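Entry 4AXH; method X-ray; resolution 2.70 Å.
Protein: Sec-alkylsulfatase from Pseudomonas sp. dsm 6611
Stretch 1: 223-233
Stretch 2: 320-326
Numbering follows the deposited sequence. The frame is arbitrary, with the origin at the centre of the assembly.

Stretch 1, residues 223-233: TAMARRGQYQS
Stretch 2 320-326: LTPRGAE

Residues 223-233 of the Pseudomonas sec-alkylsulfatase are helical throughout, continuing a helix that begins earlier in the chain, with a kink at Gln230 and Tyr231, whose N atoms bond three residues back, to Arg227 O and Arg228 O (both 3.2 Å), rather than four. Against this helix packs 320-326, an irregular segment whose type I turn runs from Thr321 to Gly324 (Pro322 -63/-18, Arg323 -74/-19) and is closed by Gly324 N to Thr321 O at 3.1 Å. In register, Gly229 CA lies 4.3 Å from Arg323 CA, and Gln232 CA 6.2 Å from Pro322 CA; together the stretches bury 464 Å².

The contact begins in earnest at Met225, whose chi angles (-140°, 142°, -116°) all lie between wells. Its CG sits over one face of the Arg323 guanidinium, 3.4 Å from NH2, while its CE comes within 2.9 Å of Gly324 O. Met225 CA also directs its hydrogen at Arg323 O (CA to O 3.4 Å, nearly linear at 170°).

Arg228, with CB pointing toward the turn (chi1 to chi3 m, t, p), donates two weak hydrogen bonds to its carbonyls: NE to Arg323 O (3.0 Å), near the guanidinium plane, and NH2 to Pro322 O (3.2 Å). Gly324 adopts a positive phi (107/134), which favours glycine, and a CB there would lie only 3.2 Å from Arg228 NE.

Gly229 permits close approach: its CA is 3.7 Å from Arg323 CB. Arg323 (chi1 p, chi2 t, chi3 -113°) extends back along the helix toward Met225, and an ideal CB on Gly229 would fall 3.2 Å from Arg323 NH1.

Gln232, whose CA-to-CB bond also points toward the turn (chi1 t, chi2 t, chi3 -57°), accepts a weak hydrogen bond at OE1 from Arg323 N (2.8 Å). The same OE1 lies 3.4 Å from Pro322 CD and 3.1 Å from Thr321 OG1.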

# COMPACT_ATOMS: atom_id res chain seq x y z
N THR A 223 -14.63 9.86 7.18
CA THR A 223 -15.58 10.60 6.39
C THR A 223 -15.44 10.40 4.89
O THR A 223 -16.45 10.40 4.20
CB THR A 223 -15.85 12.04 6.93
OG1 THR A 223 -15.60 13.03 5.93
CG2 THR A 223 -15.14 12.35 8.26
N ALA A 224 -14.20 10.15 4.40
CA ALA A 224 -13.98 9.90 2.97
C ALA A 224 -14.42 8.49 2.62
O ALA A 224 -15.06 8.26 1.60
CB ALA A 224 -12.51 10.08 2.65
N MET A 225 -14.09 7.56 3.51
CA MET A 225 -14.41 6.14 3.45
C MET A 225 -15.95 5.94 3.43
O MET A 225 -16.47 5.25 2.56
CB MET A 225 -13.83 5.51 4.71
CG MET A 225 -13.20 4.19 4.53
SD MET A 225 -11.76 4.30 5.65
CE MET A 225 -10.49 4.19 4.59
N ALA A 226 -16.66 6.59 4.37
CA ALA A 226 -18.12 6.52 4.53
C ALA A 226 -18.90 7.00 3.32
O ALA A 226 -19.96 6.44 3.01
CB ALA A 226 -18.57 7.27 5.78
N ARG A 227 -18.42 8.05 2.67
CA ARG A 227 -19.05 8.64 1.50
C ARG A 227 -18.73 7.82 0.24
O ARG A 227 -19.62 7.59 -0.58
CB ARG A 227 -18.63 10.13 1.41
CG ARG A 227 -18.97 10.85 0.13
CD ARG A 227 -20.44 10.88 -0.21
NE ARG A 227 -20.59 11.53 -1.51
CZ ARG A 227 -21.52 11.22 -2.40
NH1 ARG A 227 -22.43 10.29 -2.13
NH2 ARG A 227 -21.57 11.86 -3.56
N ARG A 228 -17.46 7.39 0.09
CA ARG A 228 -17.03 6.53 -1.02
C ARG A 228 -17.75 5.16 -0.93
O ARG A 228 -18.04 4.55 -1.96
CB ARG A 228 -15.51 6.32 -0.97
CG ARG A 228 -14.64 7.42 -1.62
CD ARG A 228 -13.15 7.23 -1.28
NE ARG A 228 -12.63 5.99 -1.86
CZ ARG A 228 -11.79 5.92 -2.89
NH1 ARG A 228 -11.32 7.03 -3.44
NH2 ARG A 228 -11.40 4.75 -3.36
N GLY A 229 -18.04 4.72 0.31
CA GLY A 229 -18.74 3.48 0.61
C GLY A 229 -20.17 3.47 0.09
O GLY A 229 -20.75 2.40 -0.10
N GLN A 230 -20.74 4.67 -0.16
CA GLN A 230 -22.11 4.81 -0.69
C GLN A 230 -22.21 4.31 -2.12
O GLN A 230 -23.23 3.74 -2.55
CB GLN A 230 -22.58 6.28 -0.57
CG GLN A 230 -23.00 6.61 0.86
CD GLN A 230 -23.09 8.07 1.18
OE1 GLN A 230 -23.16 8.93 0.29
NE2 GLN A 230 -23.08 8.40 2.46
N TYR A 231 -21.11 4.49 -2.85
CA TYR A 231 -20.95 3.99 -4.21
C TYR A 231 -20.82 2.46 -4.18
O TYR A 231 -21.49 1.79 -4.95
CB TYR A 231 -19.75 4.68 -4.90
CG TYR A 231 -20.12 6.01 -5.54
CD1 TYR A 231 -20.49 7.10 -4.76
CD2 TYR A 231 -20.07 6.18 -6.92
CE1 TYR A 231 -20.83 8.33 -5.35
CE2 TYR A 231 -20.39 7.40 -7.52
CZ TYR A 231 -20.77 8.47 -6.73
OH TYR A 231 -21.11 9.65 -7.32
N GLN A 232 -20.04 1.92 -3.24
CA GLN A 232 -19.81 0.49 -3.07
C GLN A 232 -21.10 -0.28 -2.76
O GLN A 232 -21.30 -1.38 -3.30
CB GLN A 232 -18.76 0.28 -1.97
CG GLN A 232 -18.04 -1.06 -2.04
CD GLN A 232 -17.11 -1.21 -0.88
OE1 GLN A 232 -16.21 -0.39 -0.67
NE2 GLN A 232 -17.27 -2.26 -0.12
N SER A 233 -21.96 0.34 -1.92
CA SER A 233 -23.23 -0.18 -1.38
C SER A 233 -24.46 -0.18 -2.30
O SER A 233 -25.35 -1.06 -2.17
CB SER A 233 -23.62 0.63 -0.14
OG SER A 233 -22.58 0.66 0.82
N LEU A 320 -7.98 -4.27 -2.52
CA LEU A 320 -8.20 -2.83 -2.34
C LEU A 320 -9.70 -2.56 -2.41
O LEU A 320 -10.25 -2.45 -3.52
CB LEU A 320 -7.43 -1.96 -3.38
CG LEU A 320 -7.49 -0.43 -3.17
CD1 LEU A 320 -6.55 -0.00 -2.06
CD2 LEU A 320 -7.14 0.32 -4.42
N THR A 321 -10.36 -2.42 -1.24
CA THR A 321 -11.79 -2.13 -1.18
C THR A 321 -12.16 -0.77 -1.84
O THR A 321 -11.39 0.19 -1.74
CB THR A 321 -12.47 -2.53 0.15
OG1 THR A 321 -13.69 -1.82 0.31
CG2 THR A 321 -11.62 -2.30 1.34
N PRO A 322 -13.25 -0.72 -2.65
CA PRO A 322 -13.60 0.52 -3.38
C PRO A 322 -13.96 1.77 -2.55
O PRO A 322 -13.93 2.89 -3.07
CB PRO A 322 -14.75 0.08 -4.29
CG PRO A 322 -14.69 -1.38 -4.32
CD PRO A 322 -14.20 -1.80 -2.99
N ARG A 323 -14.31 1.58 -1.26
CA ARG A 323 -14.61 2.69 -0.35
C ARG A 323 -13.33 3.42 0.06
O ARG A 323 -13.40 4.53 0.60
CB ARG A 323 -15.34 2.16 0.91
CG ARG A 323 -14.54 1.19 1.78
CD ARG A 323 -15.42 0.60 2.84
NE ARG A 323 -15.04 1.05 4.20
CZ ARG A 323 -15.77 1.84 4.99
NH1 ARG A 323 -16.94 2.30 4.57
NH2 ARG A 323 -15.34 2.16 6.20
N GLY A 324 -12.19 2.75 -0.12
CA GLY A 324 -10.84 3.19 0.21
C GLY A 324 -10.35 2.45 1.43
O GLY A 324 -11.08 2.34 2.42
N ALA A 325 -9.09 1.95 1.39
CA ALA A 325 -8.40 1.24 2.48
C ALA A 325 -6.93 1.00 2.15
O ALA A 325 -6.48 1.26 1.02
CB ALA A 325 -9.07 -0.10 2.76
N GLU A 326 -6.18 0.46 3.11
CA GLU A 326 -4.79 0.06 2.88
C GLU A 326 -4.86 -1.30 2.11
O GLU A 326 -5.71 -2.14 2.42
CB GLU A 326 -4.04 -0.17 4.21
CG GLU A 326 -3.86 1.06 5.08
CD GLU A 326 -3.18 0.85 6.41
OE1 GLU A 326 -2.53 -0.20 6.61
OE2 GLU A 326 -3.28 1.76 7.27